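Local coordinates for protein oxalate biosynthetic component 1 (Burkholderia thailandensis, PDB 5IKY) that probably produces oxalate as a bifunctional enzyme, joining a serine hydrolase of the alpha/beta hydrolase type with an additional lyase activity, at residues K742-W748 and A834-R840; W780-T786 and K930-S936. The contacts are given in a common frame with arbitrary orientation. Residues are numbered along the deposited sequence.

Both contacts belong to the central mixed sheet of the alpha/beta hydrolase part of the enzyme, and their centres lie about 14 Å apart. Strand 832-836, of contact 1, is the neighbour of strand 780-782, of contact 2: Ile835 N probably hydrogen-bonds Val782 O at 2.9 Å. Beyond the strands, His837 lies against the loop of contact 2, its CD2 3.4 Å from Ser785 O and its NE2 3.4 Å from Pro784 CG. In contact 2, strand 929-935 ends at Ser935, the likely nucleophile; in contact 1, His837 NE2 lies 9.3 Å from Ser935 OG. The magnesium site of His227 and Glu477 belongs to the other, TIM-barrel-like half.

Contact 1 (K742-W748 and A834-R840); sequences KACGPLW and AITHSGR
Residues 742-748 and 834-840 run antiparallel, their end-to-end directions 151° apart, but regular strand pairing is confined to one end. Leu747 and Thr836 form a hydrogen-bonded pair with CA atoms 5.0 Å apart: Leu747 N donates to Thr836 O (3.2 Å) and Thr836 N to Leu747 O (3.0 Å). Next to it, Trp748 and Ile835 make a non-hydrogen-bonded pair; Trp748, chi1 m, lays one ring face over Ile835 CG2, and its CZ3 comes within 3.5 Å of Ile835 CD1. Leu747 and Thr836 emerge on the opposite face, CB to CB 4.0 Å, where Thr836 OG1 is hydrogen-bonded to Ser798 of helix 792-813. This is where strand 747-752 runs antiparallel beside the parallel strands at the core of an alpha/beta hydrolase sheet. From Pro746 back to Lys742, and from His837 on to Arg840, both chains are loop, and separate bonds replace the pairing. Ser838, chi1 t, uses its hydroxyl twice: OG accepts from Gly745 N (2.9 Å) and donates to Arg840 O (2.6 Å). Gly745 has phi +76°, and its carbonyl is taken by the Asn790 side chain. Gly839 N donates to Ala743 O (2.9 Å); a CB on Gly839 would clash, lying 2.8 Å from Lys742 CB. Arg840, m at chi1 to chi3, packs its CB 3.6 Å from Cys744 SG and swings NH1 back to a weak hydrogen bond with Lys742 O (3.2 Å). Lys742 leads its amine away from 834-840, to Val847 O and a cation-pi contact with Tyr791.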
loop_
_atom_site.group_PDB
_atom_site.type_symbol
_atom_site.label_atom_id
_atom_site.label_comp_id
_atom_site.label_asym_id
_atom_site.label_seq_id
_atom_site.Cartn_x
_atom_site.Cartn_y
_atom_site.Cartn_z
ATOM N N LYS A 742 23.666 -18.447 30.155
ATOM C CA LYS A 742 22.442 -17.931 30.754
ATOM C C LYS A 742 22.120 -18.648 32.059
ATOM O O LYS A 742 22.634 -19.735 32.325
ATOM C CB LYS A 742 21.275 -18.054 29.773
ATOM C CG LYS A 742 21.566 -17.457 28.402
ATOM C CD LYS A 742 20.284 -17.128 27.652
ATOM C CE LYS A 742 20.577 -16.379 26.363
ATOM N NZ LYS A 742 19.409 -16.370 25.436
ATOM N N ALA A 743 21.272 -18.029 32.874
ATOM C CA ALA A 743 20.959 -18.554 34.196
ATOM C C ALA A 743 19.549 -19.131 34.247
ATOM O O ALA A 743 18.662 -18.689 33.520
ATOM C CB ALA A 743 21.129 -17.467 35.245
ATOM N N CYS A 744 19.353 -20.120 35.111
ATOM C CA CYS A 744 18.049 -20.744 35.272
ATOM C C CYS A 744 17.124 -19.847 36.083
ATOM O O CYS A 744 17.584 -19.047 36.898
ATOM C CB CYS A 744 18.184 -22.102 35.955
ATOM S SG CYS A 744 19.514 -23.149 35.316
ATOM N N GLY A 745 15.822 -19.978 35.853
ATOM C CA GLY A 745 14.834 -19.273 36.647
ATOM C C GLY A 745 14.691 -17.800 36.316
ATOM O O GLY A 745 15.643 -17.159 35.867
ATOM N N PRO A 746 13.490 -17.252 36.545
ATOM C CA PRO A 746 13.182 -15.846 36.274
ATOM C C PRO A 746 13.790 -14.894 37.299
ATOM O O PRO A 746 14.093 -15.303 38.419
ATOM C CB PRO A 746 11.653 -15.809 36.346
ATOM C CG PRO A 746 11.306 -16.901 37.291
ATOM C CD PRO A 746 12.317 -17.988 37.045
ATOM N N LEU A 747 13.965 -13.635 36.908
ATOM C CA LEU A 747 14.412 -12.598 37.830
ATOM C C LEU A 747 13.275 -11.628 38.124
ATOM O O LEU A 747 12.414 -11.389 37.276
ATOM C CB LEU A 747 15.614 -11.839 37.266
ATOM C CG LEU A 747 16.939 -12.594 37.149
ATOM C CD1 LEU A 747 18.025 -11.669 36.627
ATOM C CD2 LEU A 747 17.338 -13.193 38.488
ATOM N N TRP A 748 13.279 -11.071 39.330
ATOM C CA TRP A 748 12.241 -10.139 39.748
ATOM C C TRP A 748 12.868 -8.819 40.183
ATOM O O TRP A 748 13.802 -8.801 40.986
ATOM C CB TRP A 748 11.402 -10.744 40.875
ATOM C CG TRP A 748 10.895 -12.124 40.558
ATOM C CD1 TRP A 748 11.581 -13.298 40.679
ATOM C CD2 TRP A 748 9.594 -12.471 40.061
ATOM N NE1 TRP A 748 10.791 -14.352 40.291
ATOM C CE2 TRP A 748 9.567 -13.872 39.908
ATOM C CE3 TRP A 748 8.452 -11.734 39.733
ATOM C CZ2 TRP A 748 8.443 -14.551 39.441
ATOM C CZ3 TRP A 748 7.336 -12.410 39.270
ATOM C CH2 TRP A 748 7.341 -13.805 39.128
ATOM N N ALA A 834 9.115 -5.640 37.355
ATOM C CA ALA A 834 9.519 -6.174 36.061
ATOM C C ALA A 834 9.950 -7.632 36.173
ATOM O O ALA A 834 10.673 -8.006 37.097
ATOM C CB ALA A 834 10.639 -5.339 35.474
ATOM N N ILE A 835 9.507 -8.446 35.221
ATOM C CA ILE A 835 9.838 -9.866 35.218
ATOM C C ILE A 835 10.744 -10.219 34.041
ATOM O O ILE A 835 10.518 -9.782 32.913
ATOM C CB ILE A 835 8.567 -10.739 35.161
ATOM C CG1 ILE A 835 7.546 -10.261 36.196
ATOM C CG2 ILE A 835 8.914 -12.207 35.377
ATOM C CD1 ILE A 835 6.250 -11.041 36.181
ATOM N N THR A 836 11.776 -11.009 34.320
ATOM C CA THR A 836 12.691 -11.485 33.292
ATOM C C THR A 836 12.522 -12.990 33.118
ATOM O O THR A 836 12.439 -13.718 34.101
ATOM C CB THR A 836 14.156 -11.165 33.650
ATOM O OG1 THR A 836 14.307 -9.753 33.843
ATOM C CG2 THR A 836 15.095 -11.624 32.547
ATOM N N HIS A 837 12.460 -13.452 31.873
ATOM C CA HIS A 837 12.298 -14.878 31.601
ATOM C C HIS A 837 13.476 -15.706 32.103
ATOM O O HIS A 837 14.553 -15.177 32.378
ATOM C CB HIS A 837 12.116 -15.123 30.103
ATOM C CG HIS A 837 10.685 -15.167 29.663
ATOM N ND1 HIS A 837 9.749 -15.983 30.259
ATOM C CD2 HIS A 837 10.036 -14.510 28.672
ATOM C CE1 HIS A 837 8.582 -15.820 29.661
ATOM N NE2 HIS A 837 8.729 -14.932 28.695
ATOM N N SER A 838 13.259 -17.012 32.226
ATOM C CA SER A 838 14.335 -17.936 32.546
ATOM C C SER A 838 15.231 -18.120 31.325
ATOM O O SER A 838 14.744 -18.198 30.196
ATOM C CB SER A 838 13.776 -19.283 33.009
ATOM O OG SER A 838 14.809 -20.242 33.147
ATOM N N GLY A 839 16.538 -18.181 31.552
ATOM C CA GLY A 839 17.492 -18.314 30.466
ATOM C C GLY A 839 17.828 -19.759 30.149
ATOM O O GLY A 839 18.362 -20.062 29.082
ATOM N N ARG A 840 17.516 -20.652 31.082
ATOM C CA ARG A 840 17.788 -22.075 30.912
ATOM C C ARG A 840 16.541 -22.898 31.218
ATOM O O ARG A 840 15.636 -22.431 31.909
ATOM C CB ARG A 840 18.944 -22.515 31.814
ATOM C CG ARG A 840 20.231 -21.727 31.615
ATOM C CD ARG A 840 21.085 -22.308 30.499
ATOM N NE ARG A 840 21.747 -23.547 30.903
ATOM C CZ ARG A 840 23.021 -23.626 31.275
ATOM N NH1 ARG A 840 23.776 -22.536 31.299
ATOM N NH2 ARG A 840 23.542 -24.794 31.628
#

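Contact 2 (W780-T786 and K930-S936); sequences WVVLPST and KCFAHSS
Trp780 (chi1 m) lays its six-membered ring over Phe932 (chi1 m) in an offset stack, centroids 4.1 Å apart and planes at 5°. Its opposite face is covered by Lys930, whose CB lies 3.7 Å from the ring centroid in a CH-pi contact, so three side chains form a layered pile; Phe805 of helix 792-813 stacks on Phe932 as well. Beneath them strands 780-782 and 930-935 run parallel, axes 4.6 Å apart at 28°, with Val781 opposite Cys931 (CA-CA 4.7 Å) and Val782 opposite Phe932 (4.8 Å). Three hydrogen bonds tie them: Val781 N to Lys930 O (2.9 Å), Phe932 N to Val781 O (2.8 Å) and Leu783 N to Phe932 O (3.1 Å). On the other face Val781 CB meets Cys931 SG at 4.2 Å. Strand 929-935 then turns sharply into helix 937-955 through Ser935 at phi 57°, psi -114°, the strained backbone of a nucleophile elbow as in alpha/beta hydrolases; Ser935 OG is hydrogen-bonded to His1069 NE2, consistent with a catalytic Ser-His pair. The loop after strand 780-782 runs beside the elbow: Ser785 CB is 3.6 Å from His934 O, Thr786 OG1 lies 3.6 Å from Ser935 OG, and Thr786 OG1 and Ser936 OG (chi1 p) share a hydrogen bond of 2.7 Å.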
loop_
_atom_site.group_PDB
_atom_site.type_symbol
_atom_site.label_atom_id
_atom_site.label_comp_id
_atom_site.label_asym_id
_atom_site.label_seq_id
_atom_site.Cartn_x
_atom_site.Cartn_y
_atom_site.Cartn_z
ATOM N N TRP A 780 2.107 -1.682 39.145
ATOM C CA TRP A 780 2.076 -2.367 37.854
ATOM C C TRP A 780 3.109 -3.483 37.734
ATOM O O TRP A 780 4.279 -3.302 38.067
ATOM C CB TRP A 780 2.295 -1.369 36.716
ATOM C CG TRP A 780 1.165 -0.416 36.509
ATOM C CD1 TRP A 780 0.939 0.749 37.184
ATOM C CD2 TRP A 780 0.105 -0.537 35.552
ATOM N NE1 TRP A 780 -0.197 1.357 36.709
ATOM C CE2 TRP A 780 -0.728 0.588 35.707
ATOM C CE3 TRP A 780 -0.220 -1.490 34.581
ATOM C CZ2 TRP A 780 -1.866 0.787 34.928
ATOM C CZ3 TRP A 780 -1.351 -1.291 33.808
ATOM C CH2 TRP A 780 -2.159 -0.161 33.986
ATOM N N VAL A 781 2.668 -4.633 37.237
ATOM C CA VAL A 781 3.574 -5.727 36.915
ATOM C C VAL A 781 3.898 -5.709 35.425
ATOM O O VAL A 781 3.002 -5.615 34.590
ATOM C CB VAL A 781 2.974 -7.095 37.300
ATOM C CG1 VAL A 781 3.867 -8.229 36.817
ATOM C CG2 VAL A 781 2.766 -7.176 38.805
ATOM N N VAL A 782 5.182 -5.787 35.090
ATOM C CA VAL A 782 5.589 -5.812 33.691
ATOM C C VAL A 782 6.041 -7.211 33.285
ATOM O O VAL A 782 7.052 -7.717 33.774
ATOM C CB VAL A 782 6.720 -4.807 33.408
ATOM C CG1 VAL A 782 7.157 -4.899 31.952
ATOM C CG2 VAL A 782 6.269 -3.395 33.746
ATOM N N LEU A 783 5.275 -7.832 32.393
ATOM C CA LEU A 783 5.590 -9.166 31.896
ATOM C C LEU A 783 6.785 -9.119 30.947
ATOM O O LEU A 783 7.039 -8.093 30.318
ATOM C CB LEU A 783 4.372 -9.771 31.194
ATOM C CG LEU A 783 3.151 -10.016 32.082
ATOM C CD1 LEU A 783 1.978 -10.504 31.251
ATOM C CD2 LEU A 783 3.481 -11.012 33.180
ATOM N N PRO A 784 7.528 -10.231 30.844
ATOM C CA PRO A 784 8.698 -10.256 29.961
ATOM C C PRO A 784 8.328 -10.372 28.485
ATOM O O PRO A 784 7.307 -10.972 28.145
ATOM C CB PRO A 784 9.455 -11.502 30.424
ATOM C CG PRO A 784 8.392 -12.400 30.946
ATOM C CD PRO A 784 7.375 -11.495 31.588
ATOM N N SER A 785 9.153 -9.790 27.622
ATOM C CA SER A 785 9.008 -9.977 26.186
ATOM C C SER A 785 9.935 -11.100 25.736
ATOM O O SER A 785 10.441 -11.861 26.560
ATOM C CB SER A 785 9.311 -8.683 25.428
ATOM O OG SER A 785 10.614 -8.212 25.720
ATOM N N THR A 786 10.161 -11.196 24.432
ATOM C CA THR A 786 10.977 -12.272 23.877
ATOM C C THR A 786 12.480 -12.172 24.202
ATOM O O THR A 786 13.082 -13.169 24.604
ATOM C CB THR A 786 10.801 -12.356 22.346
ATOM O OG1 THR A 786 9.420 -12.573 22.036
ATOM C CG2 THR A 786 11.628 -13.497 21.772
ATOM N N LYS A 930 -2.706 -5.265 37.757
ATOM C CA LYS A 930 -2.538 -4.544 36.502
ATOM C C LYS A 930 -1.202 -4.889 35.854
ATOM O O LYS A 930 -0.140 -4.623 36.418
ATOM C CB LYS A 930 -2.646 -3.036 36.736
ATOM C CG LYS A 930 -4.019 -2.590 37.216
ATOM C CD LYS A 930 -3.987 -1.167 37.748
ATOM C CE LYS A 930 -3.128 -1.066 38.997
ATOM N NZ LYS A 930 -3.159 0.299 39.592
ATOM N N CYS A 931 -1.265 -5.482 34.664
ATOM C CA CYS A 931 -0.066 -5.947 33.977
ATOM C C CYS A 931 0.156 -5.256 32.636
ATOM O O CYS A 931 -0.790 -4.997 31.893
ATOM C CB CYS A 931 -0.129 -7.462 33.759
ATOM S SG CYS A 931 -0.387 -8.434 35.259
ATOM N N PHE A 932 1.417 -4.959 32.340
ATOM C CA PHE A 932 1.806 -4.457 31.029
ATOM C C PHE A 932 2.379 -5.596 30.197
ATOM O O PHE A 932 3.098 -6.452 30.714
ATOM C CB PHE A 932 2.828 -3.325 31.157
ATOM C CG PHE A 932 2.217 -1.985 31.447
ATOM C CD1 PHE A 932 1.092 -1.559 30.759
ATOM C CD2 PHE A 932 2.761 -1.155 32.414
ATOM C CE1 PHE A 932 0.527 -0.324 31.024
ATOM C CE2 PHE A 932 2.200 0.079 32.684
ATOM C CZ PHE A 932 1.082 0.496 31.990
ATOM N N ALA A 933 2.055 -5.605 28.909
ATOM C CA ALA A 933 2.544 -6.643 28.012
ATOM C C ALA A 933 3.095 -6.046 26.725
ATOM O O ALA A 933 2.559 -5.068 26.202
ATOM C CB ALA A 933 1.437 -7.643 27.700
ATOM N N HIS A 934 4.172 -6.640 26.227
ATOM C CA HIS A 934 4.742 -6.252 24.943
ATOM C C HIS A 934 5.246 -7.477 24.191
ATOM O O HIS A 934 5.758 -8.418 24.801
ATOM C CB HIS A 934 5.879 -5.247 25.131
ATOM C CG HIS A 934 6.654 -4.977 23.878
ATOM N ND1 HIS A 934 6.099 -4.357 22.779
ATOM C CD2 HIS A 934 7.938 -5.253 23.547
ATOM C CE1 HIS A 934 7.010 -4.259 21.826
ATOM N NE2 HIS A 934 8.134 -4.794 22.267
ATOM N N SER A 935 5.092 -7.453 22.869
ATOM C CA SER A 935 5.551 -8.535 22.001
ATOM C C SER A 935 4.931 -9.875 22.396
ATOM O O SER A 935 3.720 -10.065 22.283
ATOM C CB SER A 935 7.081 -8.628 22.025
ATOM O OG SER A 935 7.551 -9.599 21.108
ATOM N N SER A 936 5.766 -10.796 22.867
ATOM C CA SER A 936 5.302 -12.123 23.258
ATOM C C SER A 936 4.693 -12.121 24.656
ATOM O O SER A 936 4.305 -13.168 25.171
ATOM C CB SER A 936 6.454 -13.129 23.195
ATOM O OG SER A 936 7.563 -12.679 23.955
#